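Local coordinates for beta-lactamase (Nostoc sp., PDB 6NHS), which probably hydrolyses beta-lactam antibiotics as a class D serine beta-lactamase, at residues L38-R42 with N43-F47; A52-S56 with Q57-P61; L157-T160 with P161-I165; E193-P196 with N197-L200; A244-E247 with V248-S252. One frame throughout, in Å; residues are numbered along the deposited sequence.

Contact 1. Residues L38-R42 with N43-F47; sequences LIYDR and NNKKF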
# COMPACT_ATOMS: atom_id res chain seq x y z
N LEU A 38 -10.45 -8.02 -1.61
CA LEU A 38 -10.58 -8.79 -0.39
C LEU A 38 -10.81 -7.82 0.76
O LEU A 38 -10.06 -6.85 0.92
CB LEU A 38 -9.32 -9.63 -0.14
CG LEU A 38 -9.37 -10.61 1.03
CD1 LEU A 38 -10.46 -11.65 0.80
CD2 LEU A 38 -8.01 -11.26 1.21
N ILE A 39 -11.86 -8.06 1.54
CA ILE A 39 -12.16 -7.23 2.70
C ILE A 39 -12.23 -8.14 3.92
O ILE A 39 -12.86 -9.20 3.87
CB ILE A 39 -13.47 -6.44 2.52
CG1 ILE A 39 -13.35 -5.48 1.32
CG2 ILE A 39 -13.79 -5.62 3.76
CD1 ILE A 39 -14.64 -4.78 0.97
N TYR A 40 -11.57 -7.73 5.00
CA TYR A 40 -11.53 -8.52 6.23
C TYR A 40 -12.16 -7.72 7.37
O TYR A 40 -11.66 -6.64 7.73
CB TYR A 40 -10.10 -8.92 6.58
CG TYR A 40 -10.00 -9.71 7.86
CD1 TYR A 40 -10.57 -10.97 7.96
CD2 TYR A 40 -9.34 -9.21 8.98
CE1 TYR A 40 -10.50 -11.71 9.12
CE2 TYR A 40 -9.26 -9.94 10.15
CZ TYR A 40 -9.84 -11.19 10.21
OH TYR A 40 -9.76 -11.94 11.37
N ASP A 41 -13.24 -8.26 7.93
CA ASP A 41 -13.95 -7.69 9.07
C ASP A 41 -13.24 -8.15 10.34
O ASP A 41 -13.28 -9.33 10.69
CB ASP A 41 -15.41 -8.14 9.02
CG ASP A 41 -16.25 -7.65 10.20
OD1 ASP A 41 -15.73 -7.38 11.30
OD2 ASP A 41 -17.48 -7.56 10.01
N ARG A 42 -12.59 -7.21 11.04
CA ARG A 42 -11.76 -7.60 12.18
C ARG A 42 -12.59 -8.16 13.32
O ARG A 42 -12.28 -9.23 13.86
CB ARG A 42 -10.94 -6.41 12.67
CG ARG A 42 -9.99 -6.81 13.80
CD ARG A 42 -9.53 -5.62 14.60
NE ARG A 42 -10.63 -5.01 15.34
CZ ARG A 42 -10.51 -3.88 16.04
NH1 ARG A 42 -11.56 -3.39 16.69
NH2 ARG A 42 -9.35 -3.24 16.08
N ASN A 43 -13.65 -7.44 13.71
CA ASN A 43 -14.44 -7.85 14.87
C ASN A 43 -15.09 -9.21 14.66
O ASN A 43 -15.20 -10.01 15.60
CB ASN A 43 -15.52 -6.80 15.17
CG ASN A 43 -14.94 -5.52 15.76
OD1 ASN A 43 -13.73 -5.37 15.91
ND2 ASN A 43 -15.82 -4.57 16.09
N ASN A 44 -15.54 -9.50 13.44
CA ASN A 44 -16.23 -10.74 13.15
C ASN A 44 -15.34 -11.80 12.53
O ASN A 44 -15.80 -12.93 12.29
CB ASN A 44 -17.43 -10.47 12.24
CG ASN A 44 -18.45 -9.56 12.90
OD1 ASN A 44 -18.86 -9.80 14.03
ND2 ASN A 44 -18.85 -8.50 12.20
N LYS A 45 -14.07 -11.47 12.25
CA LYS A 45 -13.11 -12.40 11.65
C LYS A 45 -13.69 -13.05 10.39
O LYS A 45 -13.63 -14.27 10.21
CB LYS A 45 -12.66 -13.45 12.66
CG LYS A 45 -12.08 -12.84 13.93
CD LYS A 45 -11.35 -13.85 14.80
CE LYS A 45 -10.37 -13.12 15.71
NZ LYS A 45 -9.71 -14.02 16.69
N LYS A 46 -14.24 -12.21 9.52
CA LYS A 46 -14.95 -12.66 8.33
C LYS A 46 -14.42 -11.96 7.09
O LYS A 46 -14.06 -10.78 7.14
CB LYS A 46 -16.47 -12.41 8.46
CG LYS A 46 -17.27 -12.91 7.27
CD LYS A 46 -18.74 -13.05 7.59
CE LYS A 46 -19.47 -13.65 6.40
NZ LYS A 46 -20.92 -13.83 6.66
N PHE A 47 -14.38 -12.69 5.98
CA PHE A 47 -13.94 -12.17 4.69
C PHE A 47 -15.12 -11.91 3.77
O PHE A 47 -16.14 -12.60 3.81
CB PHE A 47 -13.00 -13.15 3.98
CG PHE A 47 -11.61 -13.15 4.51
CD1 PHE A 47 -10.75 -12.10 4.24
CD2 PHE A 47 -11.14 -14.21 5.26
CE1 PHE A 47 -9.46 -12.10 4.71
CE2 PHE A 47 -9.85 -14.21 5.73
CZ PHE A 47 -9.01 -13.16 5.46
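Tyr40 carries CG trans to its amide nitrogen (chi1 179°), while Phe47 turns CG back beside its own (chi1 -78°). These settings bring the two rings together on one face of an antiparallel hairpin. Phe47 also receives Leu38, whose CD1 lies 3.5 Å from Phe47 CD1. Tyr40 CD1 sits over one face of the Phe47 ring, toward its rim, 3.6 Å from Phe47 CE1. The ring planes are 44° apart, so the pair is oblique. At its far end the Tyr40 hydroxyl passes close to Lys45, with OH 3.4 Å from Lys45 CA.

The other face carries Asp41. It pairs with Lys46 through two backbone bonds, Asp41 N to Lys46 O and Lys46 N to Asp41 O. Asp41 is opposed by both Lys45 and Lys46, a G1 beta bulge. The carboxylate of Asp41 spans the turn. Asn44 N donates to Asp41 OD1 at 3.0 Å, and Asn44 ND2 to Asp41 OD2 at 2.7 Å. Both donors stand well out of the carboxylate plane. Asp41 OD1 is also bonded to Asn226 on strand 226-236.

At the tip, Arg42 NE and NH1 both donate to Asn43 OD1, NH1 at 3.0 Å. The two flat groups are nearly coplanar. Asn43 ND2 bonds to Asn225 O.

The hairpin joins strand 35-41 to the outermost strand 46-50 of the main sheet. Asp41 is buried, and its two oxygens meet N-H donors from within the turn and from the next strand. This setting would probably favour its charged form and ties the turn to the sheet.

Contact 2. Residues A52-S56 with Q57-P61; sequences AARNS and QSFLP. With FMT (formic acid), chain G.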
# COMPACT_ATOMS: atom_id res chain seq x y z
N ALA A 52 -11.67 -14.79 -5.89
CA ALA A 52 -10.84 -15.35 -4.83
C ALA A 52 -9.50 -15.85 -5.36
O ALA A 52 -8.48 -15.75 -4.67
CB ALA A 52 -11.58 -16.49 -4.13
N ALA A 53 -9.48 -16.39 -6.58
CA ALA A 53 -8.23 -16.92 -7.13
C ALA A 53 -7.18 -15.83 -7.26
O ALA A 53 -5.99 -16.05 -6.98
CB ALA A 53 -8.49 -17.58 -8.48
N ARG A 54 -7.59 -14.64 -7.69
CA ARG A 54 -6.64 -13.55 -7.87
C ARG A 54 -6.13 -13.03 -6.53
O ARG A 54 -5.01 -12.52 -6.44
CB ARG A 54 -7.28 -12.43 -8.70
CG ARG A 54 -6.32 -11.34 -9.15
CD ARG A 54 -7.05 -10.24 -9.92
NE ARG A 54 -6.16 -9.14 -10.29
CZ ARG A 54 -5.91 -8.76 -11.54
NH1 ARG A 54 -6.50 -9.37 -12.55
NH2 ARG A 54 -5.09 -7.75 -11.77
N ASN A 55 -6.94 -13.15 -5.47
CA ASN A 55 -6.51 -12.72 -4.14
C ASN A 55 -5.35 -13.55 -3.60
O ASN A 55 -4.73 -13.14 -2.61
CB ASN A 55 -7.69 -12.76 -3.16
CG ASN A 55 -8.66 -11.60 -3.36
OD1 ASN A 55 -8.28 -10.53 -3.82
ND2 ASN A 55 -9.92 -11.82 -3.01
N SER A 56 -5.05 -14.69 -4.21
CA SER A 56 -3.89 -15.50 -3.84
C SER A 56 -2.77 -15.41 -4.87
O SER A 56 -1.79 -16.15 -4.77
CB SER A 56 -4.29 -16.96 -3.65
OG SER A 56 -5.09 -17.13 -2.49
N GLN A 57 -2.90 -14.53 -5.87
CA GLN A 57 -1.86 -14.36 -6.87
C GLN A 57 -0.94 -13.21 -6.47
O GLN A 57 -1.38 -12.23 -5.86
CB GLN A 57 -2.48 -14.08 -8.25
CG GLN A 57 -3.22 -15.28 -8.82
CD GLN A 57 -3.98 -14.94 -10.09
OE1 GLN A 57 -3.90 -13.83 -10.61
NE2 GLN A 57 -4.73 -15.91 -10.60
N SER A 58 0.34 -13.34 -6.83
CA SER A 58 1.36 -12.37 -6.45
C SER A 58 1.53 -11.31 -7.52
O SER A 58 1.49 -11.61 -8.72
CB SER A 58 2.70 -13.06 -6.21
OG SER A 58 2.61 -13.99 -5.15
N PHE A 59 1.74 -10.07 -7.08
CA PHE A 59 1.98 -8.94 -7.97
C PHE A 59 3.05 -8.04 -7.37
O PHE A 59 3.24 -8.01 -6.15
CB PHE A 59 0.70 -8.12 -8.20
CG PHE A 59 -0.47 -8.93 -8.69
CD1 PHE A 59 -0.69 -9.10 -10.04
CD2 PHE A 59 -1.34 -9.53 -7.79
CE1 PHE A 59 -1.77 -9.85 -10.49
CE2 PHE A 59 -2.41 -10.29 -8.23
CZ PHE A 59 -2.63 -10.45 -9.59
N LEU A 60 3.75 -7.31 -8.24
CA LEU A 60 4.63 -6.24 -7.79
C LEU A 60 3.85 -5.30 -6.86
O LEU A 60 2.75 -4.87 -7.21
CB LEU A 60 5.16 -5.44 -8.98
CG LEU A 60 6.11 -6.18 -9.92
CD1 LEU A 60 6.31 -5.38 -11.21
CD2 LEU A 60 7.44 -6.40 -9.22
N PRO A 61 4.40 -4.96 -5.69
CA PRO A 61 3.65 -4.08 -4.78
C PRO A 61 3.59 -2.63 -5.25
O PRO A 61 2.64 -1.93 -4.89
CB PRO A 61 4.42 -4.21 -3.45
CG PRO A 61 5.76 -4.69 -3.83
CD PRO A 61 5.60 -5.52 -5.06
C FMT G . 1.47 -17.52 -5.49
O1 FMT G . 2.48 -17.34 -6.16
O2 FMT G . 1.10 -16.76 -4.59
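Gln57 N donates to Arg54 O at 3.0 Å, with an angle of 161° at the hydrogen. Arg54 to Gln57 thus make a beta turn, and Ser56 N bonds back to Ala53 O just before it. The turn changes a short helix-like piece into an extended run.

The side chain of Gln57 folds back over the turn. Its CG is 3.4 Å from Ala53 O, and its amide lies beside Arg54 CA, with Gln57 OE1 3.8 Å from Arg54 CG. The Gln57 and Arg54 side chains cross at about a right angle.

Arg54 sets out trans to its own nitrogen (chi1 -170°) and stays extended as far as NE. This carries its guanidinium past the end of Phe59. Phe59 CZ lies over one guanidinium face, 3.8 Å from Arg54 NE. The two planes are only 15° apart. On the ring side, Arg54 CG and Arg54 O come at the Phe59 edge.

The buried charge has partners beyond the turn. Arg54 NH2 forms a salt bridge with Asp235, and Arg54 NE bonds to Asn233. Asn55 is likewise held by Glu49, Ser36 and Ile37. A formic acid molecule, probably from the crystallisation liquor, lies beside the turn, and its O2 is 3.0 Å from Ser56 O.

The run continues toward helix 65-76, whose start carries an SxxK pattern as in serine beta-lactamases. The chemistry is that of a buried cation, probably balanced by the carboxylate of Asp235 and flanked by a flat aromatic ring on the approach to the probable active site.

Contact 3. Residues L157-T160 with P161-I165; sequences LQIT and PKQQI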
# COMPACT_ATOMS: atom_id res chain seq x y z
N LEU A 157 10.50 -8.54 -5.64
CA LEU A 157 9.50 -8.55 -4.58
C LEU A 157 8.09 -8.57 -5.16
O LEU A 157 7.76 -7.76 -6.04
CB LEU A 157 9.66 -7.33 -3.67
CG LEU A 157 8.71 -7.29 -2.47
CD1 LEU A 157 8.93 -8.51 -1.58
CD2 LEU A 157 8.87 -5.99 -1.67
N GLN A 158 7.27 -9.49 -4.69
CA GLN A 158 5.86 -9.54 -5.06
C GLN A 158 5.03 -9.83 -3.81
O GLN A 158 5.55 -10.29 -2.79
CB GLN A 158 5.59 -10.57 -6.15
CG GLN A 158 6.34 -10.31 -7.46
CD GLN A 158 5.99 -11.32 -8.54
OE1 GLN A 158 4.83 -11.51 -8.86
NE2 GLN A 158 7.00 -11.98 -9.08
N ILE A 159 3.73 -9.57 -3.90
CA ILE A 159 2.83 -9.76 -2.78
C ILE A 159 1.43 -10.05 -3.31
O ILE A 159 1.02 -9.53 -4.35
CB ILE A 159 2.85 -8.53 -1.83
CG1 ILE A 159 2.11 -8.82 -0.53
CG2 ILE A 159 2.26 -7.29 -2.53
CD1 ILE A 159 2.38 -7.79 0.54
N THR A 160 0.69 -10.92 -2.59
CA THR A 160 -0.70 -11.19 -2.93
C THR A 160 -1.62 -10.24 -2.18
O THR A 160 -1.24 -9.67 -1.16
CB THR A 160 -1.06 -12.64 -2.57
OG1 THR A 160 -1.25 -12.74 -1.16
CG2 THR A 160 0.04 -13.62 -3.02
N PRO A 161 -2.86 -10.06 -2.65
CA PRO A 161 -3.81 -9.25 -1.86
C PRO A 161 -4.04 -9.80 -0.46
O PRO A 161 -4.13 -9.03 0.49
CB PRO A 161 -5.08 -9.28 -2.72
CG PRO A 161 -4.59 -9.51 -4.12
CD PRO A 161 -3.39 -10.41 -3.98
N LYS A 162 -4.14 -11.13 -0.32
CA LYS A 162 -4.23 -11.74 1.00
C LYS A 162 -3.07 -11.34 1.90
O LYS A 162 -3.27 -11.06 3.09
CB LYS A 162 -4.29 -13.27 0.89
CG LYS A 162 -5.67 -13.84 0.63
CD LYS A 162 -5.63 -15.35 0.57
CE LYS A 162 -7.03 -15.93 0.62
NZ LYS A 162 -7.00 -17.41 0.47
N GLN A 163 -1.85 -11.31 1.36
CA GLN A 163 -0.68 -10.94 2.16
C GLN A 163 -0.66 -9.45 2.49
O GLN A 163 -0.12 -9.06 3.53
CB GLN A 163 0.60 -11.37 1.43
CG GLN A 163 0.79 -12.90 1.37
CD GLN A 163 1.83 -13.32 0.35
OE1 GLN A 163 2.28 -12.51 -0.47
NE2 GLN A 163 2.22 -14.60 0.39
N GLN A 164 -1.24 -8.61 1.62
CA GLN A 164 -1.43 -7.21 2.01
C GLN A 164 -2.31 -7.12 3.24
O GLN A 164 -1.99 -6.40 4.20
CB GLN A 164 -2.03 -6.42 0.84
CG GLN A 164 -1.13 -6.34 -0.40
CD GLN A 164 -0.28 -5.09 -0.43
OE1 GLN A 164 0.03 -4.50 0.61
NE2 GLN A 164 0.10 -4.66 -1.64
N ILE A 165 -3.42 -7.86 3.25
CA ILE A 165 -4.33 -7.88 4.40
C ILE A 165 -3.59 -8.36 5.64
O ILE A 165 -3.66 -7.72 6.70
CB ILE A 165 -5.54 -8.78 4.10
CG1 ILE A 165 -6.34 -8.25 2.90
CG2 ILE A 165 -6.43 -8.90 5.32
CD1 ILE A 165 -7.10 -7.00 3.21
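Thr160 and Gln163 form a capping box at the start of helix 161-172, and this is the close-knit part of the contact. Thr160 OG1 accepts from Gln163 N at 3.0 Å. In return, Thr160 N donates to Gln163 OE1 at 3.1 Å, nearly straight at 167°. Thr160 OG1 can reach the helix because it stands between the backbone N and carbonyl carbon (chi1 76°). The extended Gln163 chain then passes it at a slant, with Gln163 CG 3.3 Å from Thr160 OG1. Gln164 N bonds to Thr160 O and begins the regular helical pattern.

Ile159 fills the inner side. Its CG1 meets Gln163 CB at 3.6 Å as the two side chains run antiparallel past each other. Its CG2 lies 3.5 Å from Gln164 NE2. The Gln164 chain bends at chi2 and crosses Ile159 at about a right angle. Gln164 NE2 has its polar partner in Thr64 OG1. Trp216 touches Ile159, Pro161 and Gln164.

The outer side is looser. Lys162 is exposed, its chain extended away from the turn, and it meets the preceding segment mainly through CB beside Thr160 OG1. Gln163 is partly exposed.

Thr160 OG1 satisfies Gln163 N, a first-turn N-H with no earlier helical carbonyl to bond. Gln163 OE1 satisfies the N-H of the N-cap residue. The neighbouring amide of Gln164 reaches a threonine within the SxxK pattern, so the helix start is linked to the probable catalytic region.

Contact 4. Residues E193-P196 with N197-L200; sequences ERTP and NYVL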
# COMPACT_ATOMS: atom_id res chain seq x y z
N GLU A 193 -9.01 9.66 3.72
CA GLU A 193 -10.30 10.33 3.74
C GLU A 193 -10.90 10.15 5.12
O GLU A 193 -10.80 9.07 5.71
CB GLU A 193 -11.22 9.76 2.66
CG GLU A 193 -12.59 10.39 2.58
CD GLU A 193 -13.32 9.92 1.35
OE1 GLU A 193 -12.90 10.29 0.24
OE2 GLU A 193 -14.30 9.16 1.51
N ARG A 194 -11.54 11.20 5.64
CA ARG A 194 -12.01 11.17 7.01
C ARG A 194 -13.24 12.06 7.16
O ARG A 194 -13.23 13.21 6.71
CB ARG A 194 -10.91 11.62 7.97
CG ARG A 194 -11.35 11.77 9.40
CD ARG A 194 -10.16 11.89 10.32
NE ARG A 194 -10.55 11.99 11.72
CZ ARG A 194 -9.77 11.66 12.74
NH1 ARG A 194 -10.22 11.79 13.98
NH2 ARG A 194 -8.55 11.20 12.53
N THR A 195 -14.29 11.51 7.77
CA THR A 195 -15.50 12.25 8.14
C THR A 195 -15.77 11.97 9.61
O THR A 195 -15.04 11.19 10.23
CB THR A 195 -16.69 11.82 7.26
OG1 THR A 195 -17.14 10.52 7.67
CG2 THR A 195 -16.31 11.78 5.79
N PRO A 196 -16.79 12.59 10.23
CA PRO A 196 -17.14 12.20 11.60
C PRO A 196 -17.49 10.72 11.75
O PRO A 196 -17.41 10.20 12.87
CB PRO A 196 -18.34 13.09 11.93
CG PRO A 196 -18.13 14.29 11.10
CD PRO A 196 -17.52 13.80 9.81
N ASN A 197 -17.88 10.04 10.67
CA ASN A 197 -18.35 8.67 10.74
C ASN A 197 -17.27 7.62 10.47
O ASN A 197 -17.44 6.47 10.88
CB ASN A 197 -19.50 8.45 9.75
CG ASN A 197 -20.63 9.44 9.95
OD1 ASN A 197 -20.99 10.17 9.03
ND2 ASN A 197 -21.18 9.47 11.16
N TYR A 198 -16.19 7.97 9.77
CA TYR A 198 -15.21 6.95 9.42
C TYR A 198 -13.85 7.59 9.15
O TYR A 198 -13.75 8.77 8.83
CB TYR A 198 -15.66 6.14 8.20
CG TYR A 198 -15.80 6.93 6.91
CD1 TYR A 198 -14.70 7.18 6.10
CD2 TYR A 198 -17.04 7.41 6.49
CE1 TYR A 198 -14.82 7.90 4.92
CE2 TYR A 198 -17.17 8.13 5.31
CZ TYR A 198 -16.06 8.36 4.53
OH TYR A 198 -16.17 9.08 3.35
N VAL A 199 -12.81 6.76 9.27
CA VAL A 199 -11.45 7.13 8.87
C VAL A 199 -10.98 6.08 7.86
O VAL A 199 -10.87 4.90 8.19
CB VAL A 199 -10.49 7.21 10.06
CG1 VAL A 199 -9.08 7.59 9.59
CG2 VAL A 199 -11.00 8.19 11.10
N LEU A 200 -10.72 6.52 6.63
CA LEU A 200 -10.24 5.64 5.58
C LEU A 200 -8.74 5.87 5.39
O LEU A 200 -8.33 6.98 5.06
CB LEU A 200 -11.00 5.88 4.27
CG LEU A 200 -10.58 5.09 3.03
CD1 LEU A 200 -10.75 3.60 3.28
CD2 LEU A 200 -11.40 5.52 1.81
O HOH W 1 -19.60 10.37 6.48
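The Tyr198 ring has Thr195 OG1 over one face, offset toward the rim and 3.3 Å from Tyr198 CD2. At the ring's edge, in its plane, lies Glu193 OE2. Tyr198 OH donates to Glu193 OE2 at 2.6 Å, meeting it on the anti side and somewhat out of the carboxylate plane. On the opposite face of the hairpin, Val199 CG2 lies over one face of the Arg194 guanidinium, 3.9 Å from Arg194 NE. These two side chains run in parallel.

Tyr198 reaches back because its CG stands between the backbone N and the carbonyl carbon (chi1 63°). Glu193 is extended, and its carboxylate is turned 53° from the ring. Its other oxygen, OE1, is paired with Arg250 of the C-terminal helix; the modelled contact is doubtfully short.

The backbone forms an antiparallel hairpin with a tight turn at Pro196 and Asn197. Leu200 N donates to Glu193 O at 2.7 Å, and Glu193 N to Leu200 O. Thr195 N donates to Tyr198 O at 3.0 Å. Inside the turn Thr195 OG1 accepts from Asn197 N at 3.1 Å, an ST turn. A water also joins Thr195 OG1 to Asn197 OD1.

The hairpin lies at the surface and links the outermost strand 191-194 to strand 198-207. Leu200 and Tyr198 pack on Leu221 of the next strand. The Tyr198 hydroxyl donates to Glu193, which would be consistent with an ionised carboxylate. The nearby arginine would probably act the same way. The threonine hydroxyl closes the turn.

Contact 5. Residues A244-E247 with V248-S252; sequences ARIE and VTRRS. With EDO (1,2-ethanediol), chain E.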
# COMPACT_ATOMS: atom_id res chain seq x y z
N ALA A 244 -10.31 3.54 -11.34
CA ALA A 244 -11.15 2.48 -10.80
C ALA A 244 -10.56 1.83 -9.56
O ALA A 244 -11.29 1.16 -8.83
CB ALA A 244 -11.41 1.42 -11.87
N ARG A 245 -9.26 2.02 -9.30
CA ARG A 245 -8.63 1.44 -8.11
C ARG A 245 -9.37 1.83 -6.84
O ARG A 245 -9.75 0.98 -6.03
CB ARG A 245 -7.17 1.89 -8.02
CG ARG A 245 -6.24 1.28 -9.04
CD ARG A 245 -4.86 1.90 -8.93
NE ARG A 245 -4.89 3.33 -9.23
CZ ARG A 245 -3.83 4.13 -9.14
NH1 ARG A 245 -3.93 5.42 -9.43
NH2 ARG A 245 -2.66 3.62 -8.78
N ILE A 246 -9.60 3.13 -6.66
CA ILE A 246 -10.29 3.61 -5.47
C ILE A 246 -11.80 3.46 -5.62
O ILE A 246 -12.49 3.12 -4.65
CB ILE A 246 -9.87 5.07 -5.19
CG1 ILE A 246 -8.41 5.09 -4.70
CG2 ILE A 246 -10.80 5.73 -4.18
CD1 ILE A 246 -7.84 6.46 -4.52
N GLU A 247 -12.32 3.67 -6.83
CA GLU A 247 -13.77 3.64 -7.02
C GLU A 247 -14.36 2.26 -6.74
O GLU A 247 -15.43 2.15 -6.13
CB GLU A 247 -14.11 4.11 -8.44
CG GLU A 247 -15.60 4.23 -8.73
CD GLU A 247 -16.32 5.22 -7.82
OE1 GLU A 247 -15.66 6.12 -7.26
OE2 GLU A 247 -17.55 5.10 -7.66
N VAL A 248 -13.68 1.19 -7.17
CA VAL A 248 -14.25 -0.13 -6.88
C VAL A 248 -14.15 -0.42 -5.39
O VAL A 248 -15.03 -1.09 -4.83
CB VAL A 248 -13.60 -1.26 -7.70
CG1 VAL A 248 -13.75 -1.01 -9.17
CG2 VAL A 248 -12.14 -1.44 -7.33
N THR A 249 -13.10 0.07 -4.73
CA THR A 249 -13.02 -0.06 -3.28
C THR A 249 -14.18 0.68 -2.61
O THR A 249 -14.85 0.13 -1.73
CB THR A 249 -11.67 0.48 -2.78
OG1 THR A 249 -10.61 -0.14 -3.51
CG2 THR A 249 -11.49 0.17 -1.31
N ARG A 250 -14.44 1.92 -3.04
CA ARG A 250 -15.56 2.69 -2.51
C ARG A 250 -16.88 1.95 -2.69
O ARG A 250 -17.65 1.80 -1.74
CB ARG A 250 -15.66 4.05 -3.21
CG ARG A 250 -14.56 5.01 -2.93
CD ARG A 250 -14.95 6.40 -3.44
NE ARG A 250 -13.94 7.36 -3.04
CZ ARG A 250 -13.93 7.96 -1.86
NH1 ARG A 250 -12.97 8.82 -1.56
NH2 ARG A 250 -14.90 7.71 -0.98
N ARG A 251 -17.15 1.50 -3.92
CA ARG A 251 -18.42 0.84 -4.19
C ARG A 251 -18.55 -0.46 -3.41
O ARG A 251 -19.65 -0.84 -2.99
CB ARG A 251 -18.57 0.60 -5.69
CG ARG A 251 -18.55 1.89 -6.50
CD ARG A 251 -18.93 1.65 -7.95
NE ARG A 251 -18.85 2.87 -8.74
CZ ARG A 251 -19.38 3.01 -9.95
NH1 ARG A 251 -20.05 2.01 -10.51
NH2 ARG A 251 -19.25 4.16 -10.60
N SER A 252 -17.43 -1.16 -3.21
CA SER A 252 -17.47 -2.41 -2.45
C SER A 252 -17.83 -2.14 -0.99
O SER A 252 -18.71 -2.80 -0.43
CB SER A 252 -16.13 -3.13 -2.55
OG SER A 252 -15.79 -3.39 -3.90
C1 EDO E . 0.55 5.23 -8.02
O1 EDO E . -0.23 5.16 -6.82
C2 EDO E . -0.33 5.81 -9.12
O2 EDO E . -1.24 6.76 -8.56
O HOH W 2 -13.35 7.10 -6.05
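Glu247 and Arg251 cross obliquely one turn apart on the C-terminal helix 239-255, an i to i+4 salt bridge that runs along the helix. Arg251 NE donates to Glu247 OE2 at 2.8 Å, almost straight at 177°. The carboxylate is turned 89° from the guanidinium, yet OE2 lies in the guanidinium plane at its edge and uses its anti lone pair. Glu247 gets there by leaving trans to its nitrogen (chi1 -176°) and bending at chi2.

Its other oxygen faces Arg250, whose extended side chain crosses Glu247 at about a right angle. A water donates to Glu247 OE1 at 2.8 Å and accepts weakly from Arg250 NE. Beyond this helix the Arg250 guanidinium turns to Glu193. Ile246 extends next to Arg250, with CG2 3.7 Å from Arg250 NE.

Ala244 CB packs loosely on Val248 CG1, beside the loop residues Leu31 and Ile33. On the side toward the sheet, Thr249 OG1 donates to Arg245 O at 2.9 Å and is bonded as well to Thr232 OG1. Arg245 leads off from the helix toward strand 198-207. Its NE bonds to Ala242 O and its NH2 to Gly205 O, while NH1 donates to a 1,2-ethanediol, probably from the crystallisation liquor.

One turn further along, Val248 O is gripped twice from opposite faces of its plane, by Ser252 N and by Ser252 OG at 2.6 Å.

How the contacts relate
The contacts follow one another along the chain in the order 1 to 5. Contacts 1 and 4 are hairpins on the main six-stranded antiparallel sheet, each including one of its outermost strands, with centres about 19 Å apart. Contacts 2 and 3 are neighbours, about 7 Å between centres, joined by probable backbone bonds Phe59 O to Ile159 N and Asn55 O to Lys162 N. Contact 3 begins helix 161-172, which packs on contact 1 through Ile165. Contact 5 lies on helix 239-255. It touches contact 1 through Ile39 and Ser252, and approaches contact 4 at the Glu193-Arg250 pair. The sheet thus connects the hairpins with both helices, and contacts 2 and 3 lie toward the probable active site.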